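Local coordinates for SH2 domain-containing protein 3C (Homo sapiens, PDB 3T6G), which acts as an adapter in integrin-mediated cell adhesion and migration, with a closed Cdc25-homology domain that cannot perform canonical nucleotide exchange but is required for binding BCAR1, at residues R66-T71 and L255-A260; M157-R162 and V306-S311; R28-L33 and Q282-W287. The protein carries 2 engineered substitutions. All coordinates share one frame; numbering follows the deposited sequence.

In the fold
From the N terminus, the chain passes first through 28-33, the early half of contact 3, then through 66-71 of contact 1 and 157-162 of contact 2. It returns in the order 255-260, 282-287 and 306-311. Contact 1 thus closes its loop wholly within the longer one closed by contact 3, whereas contact 2 crosses both. Contact 1 joins the loop after helix 50-64 to helix 253-263, and contact 3 fastens the N-terminal segment to helix 279-287. Contact 2, its centre about 36 Å from that of contact 1 across the domain, packs short helix 158-161 on helix 296-314, which follows helix 279-287 in the chain.

Contact 1. Residues R66-T71 and L255-A260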
ATOM      1  N   ARG A  66       7.668   0.815  -9.198  1.00 52.41           N
ATOM      2  CA  ARG A  66       7.549   0.736 -10.656  1.00 50.00           C
ATOM      3  C   ARG A  66       6.581   1.739 -11.238  1.00 49.46           C
ATOM      4  O   ARG A  66       5.737   1.395 -12.052  1.00 51.27           O
ATOM      5  CB  ARG A  66       7.194  -0.691 -11.108  1.00 47.70           C
ATOM      6  CG  ARG A  66       8.171  -1.647 -10.467  1.00 50.31           C
ATOM      7  CD  ARG A  66       7.946  -3.034 -10.846  1.00 56.74           C
ATOM      8  NE  ARG A  66       8.459  -3.895  -9.797  1.00 66.88           N
ATOM      9  CZ  ARG A  66       8.427  -5.218  -9.856  1.00 67.45           C
ATOM     10  NH1 ARG A  66       7.899  -5.815 -10.924  1.00 64.18           N
ATOM     11  NH2 ARG A  66       8.920  -5.934  -8.848  1.00 61.81           N
ATOM     12  N   ILE A  67       6.732   2.989 -10.824  1.00 58.80           N
ATOM     13  CA  ILE A  67       6.114   4.126 -11.499  1.00 51.54           C
ATOM     14  C   ILE A  67       7.148   4.790 -12.415  1.00 53.88           C
ATOM     15  O   ILE A  67       6.792   5.397 -13.433  1.00 57.72           O
ATOM     16  CB  ILE A  67       5.542   5.126 -10.457  1.00 51.30           C
ATOM     17  CG1 ILE A  67       4.305   4.512  -9.794  1.00 54.26           C
ATOM     18  CG2 ILE A  67       5.188   6.484 -11.093  1.00 41.22           C
ATOM     19  CD1 ILE A  67       3.862   5.232  -8.535  1.00 58.83           C
ATOM     20  N   LEU A  68       8.430   4.672 -12.045  1.00 45.25           N
ATOM     21  CA  LEU A  68       9.524   5.176 -12.869  1.00 55.78           C
ATOM     22  C   LEU A  68      10.564   4.090 -13.053  1.00 54.72           C
ATOM     23  O   LEU A  68      10.600   3.129 -12.281  1.00 53.27           O
ATOM     24  CB  LEU A  68      10.230   6.378 -12.209  1.00 60.89           C
ATOM     25  CG  LEU A  68       9.572   7.748 -12.057  1.00 52.97           C
ATOM     26  CD1 LEU A  68      10.452   8.591 -11.157  1.00 42.82           C
ATOM     27  CD2 LEU A  68       9.330   8.439 -13.386  1.00 51.24           C
ATOM     28  N   GLY A  69      11.441   4.285 -14.037  1.00 56.89           N
ATOM     29  CA  GLY A  69      12.534   3.359 -14.301  1.00 52.22           C
ATOM     30  C   GLY A  69      12.046   2.006 -14.806  1.00 58.99           C
ATOM     31  O   GLY A  69      12.707   0.982 -14.591  1.00 65.00           O
ATOM     32  N   VAL A  70      10.892   1.989 -15.472  1.00 54.22           N
ATOM     33  CA  VAL A  70      10.335   0.719 -15.970  1.00 61.09           C
ATOM     34  C   VAL A  70      10.676   0.449 -17.430  1.00 60.60           C
ATOM     35  O   VAL A  70      10.140   1.096 -18.322  1.00 62.81           O
ATOM     36  CB  VAL A  70       8.795   0.673 -15.858  1.00 59.20           C
ATOM     37  CG1 VAL A  70       8.299  -0.661 -16.302  1.00 63.40           C
ATOM     38  CG2 VAL A  70       8.335   0.965 -14.425  1.00 58.46           C
ATOM     39  N   THR A  71      11.543  -0.523 -17.683  1.00 59.99           N
ATOM     40  CA  THR A  71      11.834  -0.940 -19.062  1.00 58.89           C
ATOM     41  C   THR A  71      10.724  -1.803 -19.685  1.00 61.62           C
ATOM     42  O   THR A  71       9.840  -2.303 -18.991  1.00 67.27           O
ATOM     43  CB  THR A  71      13.120  -1.740 -19.110  1.00 57.04           C
ATOM     44  OG1 THR A  71      12.944  -2.923 -18.320  1.00 60.66           O
ATOM     45  CG2 THR A  71      14.300  -0.912 -18.557  1.00 39.64           C
ATOM     46  N   LEU A 255      -0.511   7.744 -16.039  1.00 68.99           N
ATOM     47  CA  LEU A 255      -0.656   9.130 -15.624  1.00 66.08           C
ATOM     48  C   LEU A 255       0.308   9.431 -14.481  1.00 68.90           C
ATOM     49  O   LEU A 255       0.952  10.477 -14.457  1.00 77.32           O
ATOM     50  CB  LEU A 255      -2.094   9.449 -15.211  1.00 66.43           C
ATOM     51  CG  LEU A 255      -2.258  10.889 -14.695  1.00 69.98           C
ATOM     52  CD1 LEU A 255      -2.212  11.856 -15.862  1.00 72.68           C
ATOM     53  CD2 LEU A 255      -3.544  11.084 -13.901  1.00 67.86           C
ATOM     54  N   TYR A 256       0.414   8.511 -13.535  1.00 57.64           N
ATOM     55  CA  TYR A 256       1.314   8.721 -12.420  1.00 56.12           C
ATOM     56  C   TYR A 256       2.772   8.766 -12.897  1.00 62.61           C
ATOM     57  O   TYR A 256       3.570   9.574 -12.403  1.00 69.74           O
ATOM     58  CB  TYR A 256       1.108   7.654 -11.338  1.00 50.32           C
ATOM     59  CG  TYR A 256      -0.334   7.518 -10.920  1.00 63.68           C
ATOM     60  CD1 TYR A 256      -1.025   8.612 -10.427  1.00 65.88           C
ATOM     61  CD2 TYR A 256      -1.013   6.298 -11.025  1.00 63.51           C
ATOM     62  CE1 TYR A 256      -2.334   8.514 -10.042  1.00 71.62           C
ATOM     63  CE2 TYR A 256      -2.341   6.192 -10.635  1.00 66.07           C
ATOM     64  CZ  TYR A 256      -2.993   7.304 -10.143  1.00 71.79           C
ATOM     65  OH  TYR A 256      -4.308   7.236  -9.756  1.00 71.91           O
ATOM     66  N   HIS A 257       3.112   7.903 -13.853  1.00 51.86           N
ATOM     67  CA  HIS A 257       4.462   7.865 -14.398  1.00 56.53           C
ATOM     68  C   HIS A 257       4.792   9.216 -15.032  1.00 62.81           C
ATOM     69  O   HIS A 257       5.805   9.845 -14.691  1.00 63.23           O
ATOM     70  CB  HIS A 257       4.589   6.754 -15.431  1.00 57.60           C
ATOM     71  CG  HIS A 257       5.734   6.938 -16.380  1.00 58.17           C
ATOM     72  ND1 HIS A 257       7.044   6.659 -16.039  1.00 52.42           N
ATOM     73  CD2 HIS A 257       5.759   7.365 -17.666  1.00 47.38           C
ATOM     74  CE1 HIS A 257       7.828   6.910 -17.078  1.00 50.49           C
ATOM     75  NE2 HIS A 257       7.076   7.345 -18.072  1.00 59.21           N
ATOM     76  N   THR A 258       3.919   9.653 -15.942  1.00 60.59           N
ATOM     77  CA  THR A 258       4.016  10.971 -16.556  1.00 62.36           C
ATOM     78  C   THR A 258       4.239  12.076 -15.527  1.00 68.17           C
ATOM     79  O   THR A 258       5.276  12.726 -15.533  1.00 70.89           O
ATOM     80  CB  THR A 258       2.748  11.336 -17.321  1.00 63.45           C
ATOM     81  OG1 THR A 258       2.666  10.558 -18.518  1.00 62.88           O
ATOM     82  CG2 THR A 258       2.779  12.816 -17.680  1.00 73.17           C
ATOM     83  N   ASN A 259       3.253  12.289 -14.658  1.00 65.05           N
ATOM     84  CA  ASN A 259       3.363  13.292 -13.609  1.00 60.45           C
ATOM     85  C   ASN A 259       4.705  13.235 -12.927  1.00 60.69           C
ATOM     86  O   ASN A 259       5.390  14.242 -12.801  1.00 74.25           O
ATOM     87  CB  ASN A 259       2.276  13.107 -12.568  1.00 58.55           C
ATOM     88  CG  ASN A 259       0.928  13.496 -13.086  1.00 62.83           C
ATOM     89  OD1 ASN A 259       0.822  14.225 -14.081  1.00 65.41           O
ATOM     90  ND2 ASN A 259      -0.121  13.029 -12.418  1.00 54.53           N
ATOM     91  N   ALA A 260       5.074  12.045 -12.482  1.00 53.11           N
ATOM     92  CA  ALA A 260       6.317  11.852 -11.752  1.00 48.75           C
ATOM     93  C   ALA A 260       7.533  12.245 -12.609  1.00 63.60           C
ATOM     94  O   ALA A 260       8.501  12.798 -12.104  1.00 64.54           O
ATOM     95  CB  ALA A 260       6.418  10.403 -11.315  1.00 48.79           C
TER
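His-257 carries its CG anti to the backbone N (chi1 159°), which brings the edge of its imidazole to the backbone of Ile-67, while Ile-67 sets CG2 anti to its own N and presses that methyl onto the helix. The imidazole donates from ND1 to Ile-67 O over 2.9 Å. The bond runs close to both planes: the oxygen is only 8° out of the ring plane and the nitrogen lies in the carbonyl plane. The N-H is nevertheless somewhat bent, with an angle of 145° at the hydrogen. The same oxygen also receives a CA-H...O contact from His-257 CA at 3.5 Å. The ring also stacks on Trp-82, which probably helps to fix its rotation.

Beside this polar link is a small apolar patch. Ile-67 CG2 meets Tyr-256 CB at 4.3 Å and Ala-260 CB at 4.1 Å, reaching across one helical turn, and Leu-68 CD2 lies 4.1 Å from the same Ala-260 CB. Two polar atoms are van der Waals neighbours of the patch: Tyr-256 O, 3.7 Å from Ile-67 CG2, and His-257 ND1, 3.9 Å from Leu-68 CD2, where the two side chains cross at about a right angle. The ring of Tyr-256, a phosphorylation site by similarity but unmodified here, leads away from the loop toward Met-84 and Leu-201.

Arg-66, with positive phi, closes helix 50-64 in a Schellman motif. Thr-71 is the N-cap of helix 72-78, its OG1 accepting from Met-74 N. A Schellman C-cap and a threonine N-cap thus bracket the short loop between these helices, which docks through Ile-67 and Leu-68 on helix 253-263 of the all-helical Cdc25-homology domain.

Contact 2. Residues M157-R162 and V306-S311; sequences MAQISR and VLTALS
The amide of Gln-159 has Leu-307 CB over one side of its plane, 3.6 Å from NE2, and on the other side the Thr-308 CG2 methyl, whose modelled approach is too close to be reliable. A bend at chi2 (93°) turns this amide along helix 296-314, where NE2 bonds to Asp-304 OD1. The Arg-162 guanidinium lies obliquely to Ser-311 OG, and the 3.2 Å separation of NE from that oxygen has too poor an angle for a hydrogen bond; NH2 is instead held by Glu-315 O.

Ser-311 places OG anti to its backbone N (chi1 -177°) and donates to Gln-159 O over 2.7 Å, in the carbonyl plane and on a lone pair. Gln-159 is thereby gripped through both its main chain and its amide. At the other end, Met-157 and Leu-307 cross at about a right angle, SD resting 3.7 Å from CD1.

The single turn 158-161 thus packs against helix 296-314. Helix 93-115 adjoins both, with Ser-107 and Ala-111 against Met-157 and Leu-115 against Ile-160 and Leu-307.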
ATOM      1  N   MET A 157       3.432   7.411  15.745  1.00 58.31           N
ATOM      2  CA  MET A 157       3.797   6.266  16.568  1.00 61.94           C
ATOM      3  C   MET A 157       3.599   6.669  18.016  1.00 69.98           C
ATOM      4  O   MET A 157       3.829   7.822  18.375  1.00 65.60           O
ATOM      5  CB  MET A 157       5.238   5.851  16.346  1.00 63.14           C
ATOM      6  CG  MET A 157       5.503   5.334  14.977  1.00 64.47           C
ATOM      7  SD  MET A 157       7.185   4.727  14.939  1.00 69.29           S
ATOM      8  CE  MET A 157       7.231   4.077  13.273  1.00 84.40           C
ATOM      9  N   ALA A 158       3.157   5.739  18.852  1.00 75.63           N
ATOM     10  CA  ALA A 158       2.941   6.087  20.250  1.00 74.30           C
ATOM     11  C   ALA A 158       4.217   6.701  20.805  1.00 72.59           C
ATOM     12  O   ALA A 158       4.176   7.649  21.590  1.00 78.35           O
ATOM     13  CB  ALA A 158       2.524   4.861  21.073  1.00 69.95           C
ATOM     14  N   GLN A 159       5.356   6.175  20.371  1.00 70.19           N
ATOM     15  CA  GLN A 159       6.633   6.573  20.945  1.00 70.11           C
ATOM     16  C   GLN A 159       6.993   8.031  20.633  1.00 71.07           C
ATOM     17  O   GLN A 159       7.812   8.641  21.332  1.00 71.77           O
ATOM     18  CB  GLN A 159       7.744   5.632  20.480  1.00 65.74           C
ATOM     19  CG  GLN A 159       7.674   4.244  21.069  1.00 61.54           C
ATOM     20  CD  GLN A 159       6.900   3.270  20.188  1.00 70.28           C
ATOM     21  OE1 GLN A 159       5.970   3.651  19.468  1.00 70.98           O
ATOM     22  NE2 GLN A 159       7.287   2.001  20.245  1.00 71.56           N
ATOM     23  N   ILE A 160       6.387   8.579  19.581  1.00 61.57           N
ATOM     24  CA  ILE A 160       6.648   9.961  19.197  1.00 59.01           C
ATOM     25  C   ILE A 160       5.568  10.881  19.746  1.00 67.22           C
ATOM     26  O   ILE A 160       5.846  12.005  20.156  1.00 77.84           O
ATOM     27  CB  ILE A 160       6.758  10.137  17.653  1.00 67.79           C
ATOM     28  CG1 ILE A 160       8.011   9.432  17.104  1.00 57.55           C
ATOM     29  CG2 ILE A 160       6.791  11.607  17.277  1.00 66.34           C
ATOM     30  CD1 ILE A 160       9.213   9.590  18.008  1.00 57.83           C
ATOM     31  N   SER A 161       4.335  10.398  19.775  1.00 70.85           N
ATOM     32  CA  SER A 161       3.216  11.260  20.115  1.00 69.39           C
ATOM     33  C   SER A 161       3.119  11.510  21.615  1.00 64.92           C
ATOM     34  O   SER A 161       2.398  12.395  22.038  1.00 64.56           O
ATOM     35  CB  SER A 161       1.905  10.719  19.544  1.00 71.55           C
ATOM     36  OG  SER A 161       1.606   9.455  20.090  1.00 79.55           O
ATOM     37  N   ARG A 162       3.878  10.751  22.403  1.00 65.17           N
ATOM     38  CA  ARG A 162       3.950  10.941  23.855  1.00 64.29           C
ATOM     39  C   ARG A 162       5.083  11.875  24.291  1.00 75.62           C
ATOM     40  O   ARG A 162       5.316  12.038  25.491  1.00 84.36           O
ATOM     41  CB  ARG A 162       4.188   9.606  24.548  1.00 68.76           C
ATOM     42  CG  ARG A 162       5.374   8.860  23.934  1.00 75.20           C
ATOM     43  CD  ARG A 162       6.012   7.918  24.921  1.00 79.16           C
ATOM     44  NE  ARG A 162       6.599   8.628  26.050  1.00 85.94           N
ATOM     45  CZ  ARG A 162       6.579   8.152  27.285  1.00 86.25           C
ATOM     46  NH1 ARG A 162       5.993   6.986  27.518  1.00 95.23           N
ATOM     47  NH2 ARG A 162       7.126   8.829  28.281  1.00 71.38           N
ATOM     48  N   VAL A 306      12.597  -0.809  21.200  1.00 84.44           N
ATOM     49  CA  VAL A 306      13.765   0.067  21.181  1.00 74.62           C
ATOM     50  C   VAL A 306      13.347   1.518  21.162  1.00 73.06           C
ATOM     51  O   VAL A 306      13.929   2.351  21.849  1.00 78.54           O
ATOM     52  CB  VAL A 306      14.650  -0.195  19.982  1.00 70.56           C
ATOM     53  CG1 VAL A 306      15.625   0.948  19.797  1.00 63.90           C
ATOM     54  CG2 VAL A 306      15.393  -1.493  20.185  1.00 78.84           C
ATOM     55  N   LEU A 307      12.333   1.807  20.360  1.00 67.74           N
ATOM     56  CA  LEU A 307      11.708   3.112  20.340  1.00 63.31           C
ATOM     57  C   LEU A 307      11.209   3.518  21.725  1.00 75.55           C
ATOM     58  O   LEU A 307      11.703   4.483  22.302  1.00 83.02           O
ATOM     59  CB  LEU A 307      10.558   3.126  19.332  1.00 60.72           C
ATOM     60  CG  LEU A 307      11.000   3.015  17.874  1.00 64.86           C
ATOM     61  CD1 LEU A 307       9.801   3.061  16.944  1.00 69.05           C
ATOM     62  CD2 LEU A 307      11.965   4.139  17.548  1.00 59.79           C
ATOM     63  N   THR A 308      10.240   2.782  22.266  1.00 81.55           N
ATOM     64  CA  THR A 308       9.611   3.191  23.520  1.00 82.12           C
ATOM     65  C   THR A 308      10.634   3.444  24.610  1.00 80.17           C
ATOM     66  O   THR A 308      10.403   4.278  25.477  1.00 80.85           O
ATOM     67  CB  THR A 308       8.598   2.170  24.033  1.00 85.68           C
ATOM     68  OG1 THR A 308       9.240   0.903  24.162  1.00 95.08           O
ATOM     69  CG2 THR A 308       7.431   2.047  23.078  1.00 79.32           C
ATOM     70  N   ALA A 309      11.769   2.743  24.562  1.00 76.42           N
ATOM     71  CA  ALA A 309      12.845   2.975  25.539  1.00 73.92           C
ATOM     72  C   ALA A 309      13.547   4.314  25.323  1.00 83.63           C
ATOM     73  O   ALA A 309      13.760   5.077  26.266  1.00 93.14           O
ATOM     74  CB  ALA A 309      13.868   1.847  25.514  1.00 61.71           C
ATOM     75  N   LEU A 310      13.933   4.586  24.086  1.00 78.19           N
ATOM     76  CA  LEU A 310      14.507   5.878  23.765  1.00 75.92           C
ATOM     77  C   LEU A 310      13.547   6.961  24.217  1.00 74.33           C
ATOM     78  O   LEU A 310      13.937   7.927  24.868  1.00 83.23           O
ATOM     79  CB  LEU A 310      14.749   5.996  22.263  1.00 68.07           C
ATOM     80  CG  LEU A 310      15.709   4.935  21.742  1.00 70.85           C
ATOM     81  CD1 LEU A 310      16.114   5.194  20.279  1.00 62.28           C
ATOM     82  CD2 LEU A 310      16.915   4.899  22.666  1.00 69.40           C
ATOM     83  N   SER A 311      12.283   6.783  23.863  1.00 67.17           N
ATOM     84  CA  SER A 311      11.254   7.764  24.143  1.00 70.58           C
ATOM     85  C   SER A 311      11.161   8.059  25.634  1.00 85.14           C
ATOM     86  O   SER A 311      10.872   9.185  26.042  1.00 91.29           O
ATOM     87  CB  SER A 311       9.911   7.266  23.614  1.00 71.82           C
ATOM     88  OG  SER A 311       8.904   8.242  23.807  1.00 79.95           O
TER

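Contact 3. Residues R28-L33 and Q282-W287; sequences RDNRPL and QMRLLW
Asn-30 and Arg-284 pair in the buried part of this contact. With its CG between the backbone N and the carbonyl carbon (chi1 66°), the asparagine turns its amide toward the helix and uses both ends of it. OD1 accepts from Arg-284 NH1 at 2.8 Å, and ND2 donates to Arg-284 O at 3.0 Å. Both bonds are bent, and ND2 comes from well above the carbonyl plane, 68° out of it. Arg-284 is therefore held by guanidinium and main chain alike, and weak bonds to Pro-18 O and Ala-19 O complete the guanidinium's surroundings. Asn-30 also bonds to Ser-289, just past the helix, through the backbone and weakly through OD1.

Further along, Leu-33 N donates to Leu-285 O over 3.0 Å in a nearly straight bond (174°). Next to it, Leu-33 CD2 meets Leu-286 CD2 at 3.9 Å, and Phe-303 of helix 296-314 touches both leucines. Pro-32, though exposed, is tightly apposed to the end of the helix, its CB 3.2 Å from Leu-286 O and 3.4 Å from Trp-287 C.

The outer side is looser. Arg-28 O receives only a weak bond from Arg-284 NH1, at 3.3 Å, and Arg-28 and Arg-31, both exposed, start their side chains pointing away from helix 279-287.

Near the C-terminal end of that helix, where carbonyls would commonly lack a following helical N-H, Asn-30 ND2 and Leu-33 N donate to Arg-284 O and Leu-285 O. This ties the loop before helix 35-46 to helix 279-287 of the all-helical Cdc25-homology fold.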
ATOM      1  N   ARG A  28      30.950  -3.697   5.116  1.00 97.64           N
ATOM      2  CA  ARG A  28      30.570  -5.104   5.020  1.00100.88           C
ATOM      3  C   ARG A  28      29.764  -5.642   6.204  1.00105.07           C
ATOM      4  O   ARG A  28      28.607  -6.030   6.035  1.00114.85           O
ATOM      5  CB  ARG A  28      31.782  -5.994   4.744  1.00109.87           C
ATOM      6  CG  ARG A  28      31.439  -7.474   4.591  1.00119.06           C
ATOM      7  CD  ARG A  28      32.415  -8.184   3.654  1.00129.38           C
ATOM      8  NE  ARG A  28      32.152  -7.846   2.257  1.00133.92           N
ATOM      9  CZ  ARG A  28      32.895  -8.247   1.230  1.00139.52           C
ATOM     10  NH1 ARG A  28      33.968  -9.007   1.429  1.00141.71           N
ATOM     11  NH2 ARG A  28      32.562  -7.884  -0.003  1.00140.91           N
ATOM     12  N   ASP A  29      30.356  -5.676   7.391  1.00 95.92           N
ATOM     13  CA  ASP A  29      29.662  -6.266   8.532  1.00 98.93           C
ATOM     14  C   ASP A  29      29.251  -5.247   9.580  1.00101.72           C
ATOM     15  O   ASP A  29      29.827  -5.218  10.663  1.00110.93           O
ATOM     16  CB  ASP A  29      30.534  -7.331   9.194  1.00107.39           C
ATOM     17  CG  ASP A  29      30.370  -8.694   8.557  1.00121.46           C
ATOM     18  OD1 ASP A  29      31.300  -9.131   7.844  1.00128.24           O
ATOM     19  OD2 ASP A  29      29.305  -9.324   8.766  1.00121.91           O
ATOM     20  N   ASN A  30      28.248  -4.429   9.285  1.00 92.59           N
ATOM     21  CA  ASN A  30      27.894  -3.347  10.203  1.00 93.40           C
ATOM     22  C   ASN A  30      27.023  -3.766  11.389  1.00 98.00           C
ATOM     23  O   ASN A  30      26.270  -4.736  11.313  1.00 97.03           O
ATOM     24  CB  ASN A  30      27.249  -2.175   9.459  1.00 83.45           C
ATOM     25  CG  ASN A  30      25.919  -2.534   8.863  1.00 80.84           C
ATOM     26  OD1 ASN A  30      25.804  -3.525   8.144  1.00 89.71           O
ATOM     27  ND2 ASN A  30      24.893  -1.742   9.167  1.00 74.89           N
ATOM     28  N   ARG A  31      27.156  -3.019  12.487  1.00103.82           N
ATOM     29  CA  ARG A  31      26.346  -3.205  13.687  1.00100.84           C
ATOM     30  C   ARG A  31      25.052  -2.416  13.545  1.00 88.42           C
ATOM     31  O   ARG A  31      24.990  -1.466  12.761  1.00 89.18           O
ATOM     32  CB  ARG A  31      27.112  -2.745  14.934  1.00111.18           C
ATOM     33  CG  ARG A  31      28.025  -3.806  15.533  1.00125.41           C
ATOM     34  CD  ARG A  31      27.410  -5.198  15.365  1.00137.64           C
ATOM     35  NE  ARG A  31      27.306  -5.942  16.622  1.00147.49           N
ATOM     36  CZ  ARG A  31      26.740  -7.145  16.738  1.00151.76           C
ATOM     37  NH1 ARG A  31      26.221  -7.752  15.674  1.00148.58           N
ATOM     38  NH2 ARG A  31      26.691  -7.743  17.923  1.00154.06           N
ATOM     39  N   PRO A  32      24.004  -2.803  14.293  1.00 80.70           N
ATOM     40  CA  PRO A  32      22.778  -2.010  14.137  1.00 78.61           C
ATOM     41  C   PRO A  32      22.886  -0.694  14.898  1.00 81.83           C
ATOM     42  O   PRO A  32      23.463  -0.669  15.981  1.00 87.90           O
ATOM     43  CB  PRO A  32      21.666  -2.920  14.707  1.00 66.88           C
ATOM     44  CG  PRO A  32      22.363  -3.895  15.609  1.00 67.54           C
ATOM     45  CD  PRO A  32      23.856  -3.909  15.259  1.00 77.08           C
ATOM     46  N   LEU A  33      22.371   0.382  14.315  1.00 79.11           N
ATOM     47  CA  LEU A  33      22.325   1.680  14.987  1.00 85.08           C
ATOM     48  C   LEU A  33      23.710   2.221  15.390  1.00 85.16           C
ATOM     49  O   LEU A  33      23.864   2.847  16.435  1.00 80.37           O
ATOM     50  CB  LEU A  33      21.373   1.628  16.199  1.00 79.16           C
ATOM     51  CG  LEU A  33      19.923   1.185  15.933  1.00 73.61           C
ATOM     52  CD1 LEU A  33      19.106   1.151  17.212  1.00 72.31           C
ATOM     53  CD2 LEU A  33      19.220   2.063  14.897  1.00 66.36           C
ATOM     54  N   GLN A 282      18.159   1.329   4.881  1.00 49.49           N
ATOM     55  CA  GLN A 282      17.481   1.386   6.170  1.00 55.98           C
ATOM     56  C   GLN A 282      17.517   0.073   6.941  1.00 63.79           C
ATOM     57  O   GLN A 282      17.897   0.049   8.108  1.00 68.40           O
ATOM     58  CB  GLN A 282      16.076   1.930   6.003  1.00 51.80           C
ATOM     59  CG  GLN A 282      16.135   3.350   5.446  1.00 61.32           C
ATOM     60  CD  GLN A 282      14.787   3.934   5.153  1.00 56.08           C
ATOM     61  OE1 GLN A 282      13.775   3.271   5.312  1.00 61.02           O
ATOM     62  NE2 GLN A 282      14.764   5.181   4.696  1.00 55.53           N
ATOM     63  N   MET A 283      17.159  -1.026   6.288  1.00 61.69           N
ATOM     64  CA  MET A 283      17.189  -2.308   6.968  1.00 58.95           C
ATOM     65  C   MET A 283      18.551  -2.557   7.608  1.00 63.84           C
ATOM     66  O   MET A 283      18.635  -2.899   8.779  1.00 70.44           O
ATOM     67  CB  MET A 283      16.782  -3.438   6.017  1.00 62.12           C
ATOM     68  CG  MET A 283      15.364  -3.268   5.510  1.00 54.89           C
ATOM     69  SD  MET A 283      14.916  -4.441   4.236  1.00 67.81           S
ATOM     70  CE  MET A 283      14.778  -5.950   5.228  1.00 53.86           C
ATOM     71  N   ARG A 284      19.616  -2.358   6.844  1.00 70.27           N
ATOM     72  CA  ARG A 284      20.981  -2.528   7.349  1.00 71.05           C
ATOM     73  C   ARG A 284      21.333  -1.557   8.472  1.00 76.10           C
ATOM     74  O   ARG A 284      21.927  -1.940   9.489  1.00 78.04           O
ATOM     75  CB  ARG A 284      21.973  -2.365   6.203  1.00 72.76           C
ATOM     76  CG  ARG A 284      22.128  -3.616   5.356  1.00 61.44           C
ATOM     77  CD  ARG A 284      23.006  -4.587   6.096  1.00 64.85           C
ATOM     78  NE  ARG A 284      23.727  -5.426   5.156  1.00 86.95           N
ATOM     79  CZ  ARG A 284      25.023  -5.329   4.891  1.00 88.69           C
ATOM     80  NH1 ARG A 284      25.767  -4.429   5.516  1.00 78.78           N
ATOM     81  NH2 ARG A 284      25.572  -6.154   4.007  1.00102.38           N
ATOM     82  N   LEU A 285      20.975  -0.292   8.282  1.00 73.88           N
ATOM     83  CA  LEU A 285      21.157   0.713   9.326  1.00 66.48           C
ATOM     84  C   LEU A 285      20.481   0.277  10.609  1.00 59.74           C
ATOM     85  O   LEU A 285      21.099   0.190  11.653  1.00 61.28           O
ATOM     86  CB  LEU A 285      20.544   2.038   8.889  1.00 62.64           C
ATOM     87  CG  LEU A 285      20.435   3.110   9.964  1.00 62.58           C
ATOM     88  CD1 LEU A 285      21.814   3.510  10.414  1.00 66.44           C
ATOM     89  CD2 LEU A 285      19.679   4.304   9.407  1.00 64.73           C
ATOM     90  N   LEU A 286      19.190   0.007  10.515  1.00 66.55           N
ATOM     91  CA  LEU A 286      18.375  -0.287  11.681  1.00 65.09           C
ATOM     92  C   LEU A 286      18.739  -1.622  12.333  1.00 70.65           C
ATOM     93  O   LEU A 286      18.939  -1.714  13.542  1.00 70.46           O
ATOM     94  CB  LEU A 286      16.905  -0.252  11.269  1.00 67.20           C
ATOM     95  CG  LEU A 286      16.491   1.169  10.863  1.00 61.45           C
ATOM     96  CD1 LEU A 286      15.139   1.209  10.193  1.00 51.19           C
ATOM     97  CD2 LEU A 286      16.513   2.091  12.075  1.00 55.47           C
ATOM     98  N   TRP A 287      18.852  -2.666  11.535  1.00 77.37           N
ATOM     99  CA  TRP A 287      19.001  -3.986  12.129  1.00 75.73           C
ATOM    100  C   TRP A 287      20.402  -4.575  12.032  1.00 72.73           C
ATOM    101  O   TRP A 287      20.678  -5.617  12.627  1.00 77.95           O
ATOM    102  CB  TRP A 287      17.924  -4.932  11.589  1.00 73.49           C
ATOM    103  CG  TRP A 287      16.528  -4.464  11.971  1.00 67.80           C
ATOM    104  CD1 TRP A 287      15.904  -4.640  13.180  1.00 56.89           C
ATOM    105  CD2 TRP A 287      15.605  -3.723  11.153  1.00 63.26           C
ATOM    106  NE1 TRP A 287      14.655  -4.059  13.157  1.00 62.23           N
ATOM    107  CE2 TRP A 287      14.448  -3.491  11.923  1.00 58.40           C
ATOM    108  CE3 TRP A 287      15.644  -3.242   9.839  1.00 61.76           C
ATOM    109  CZ2 TRP A 287      13.345  -2.802  11.430  1.00 54.83           C
ATOM    110  CZ3 TRP A 287      14.543  -2.550   9.349  1.00 60.57           C
ATOM    111  CH2 TRP A 287      13.407  -2.345  10.139  1.00 54.32           C
TER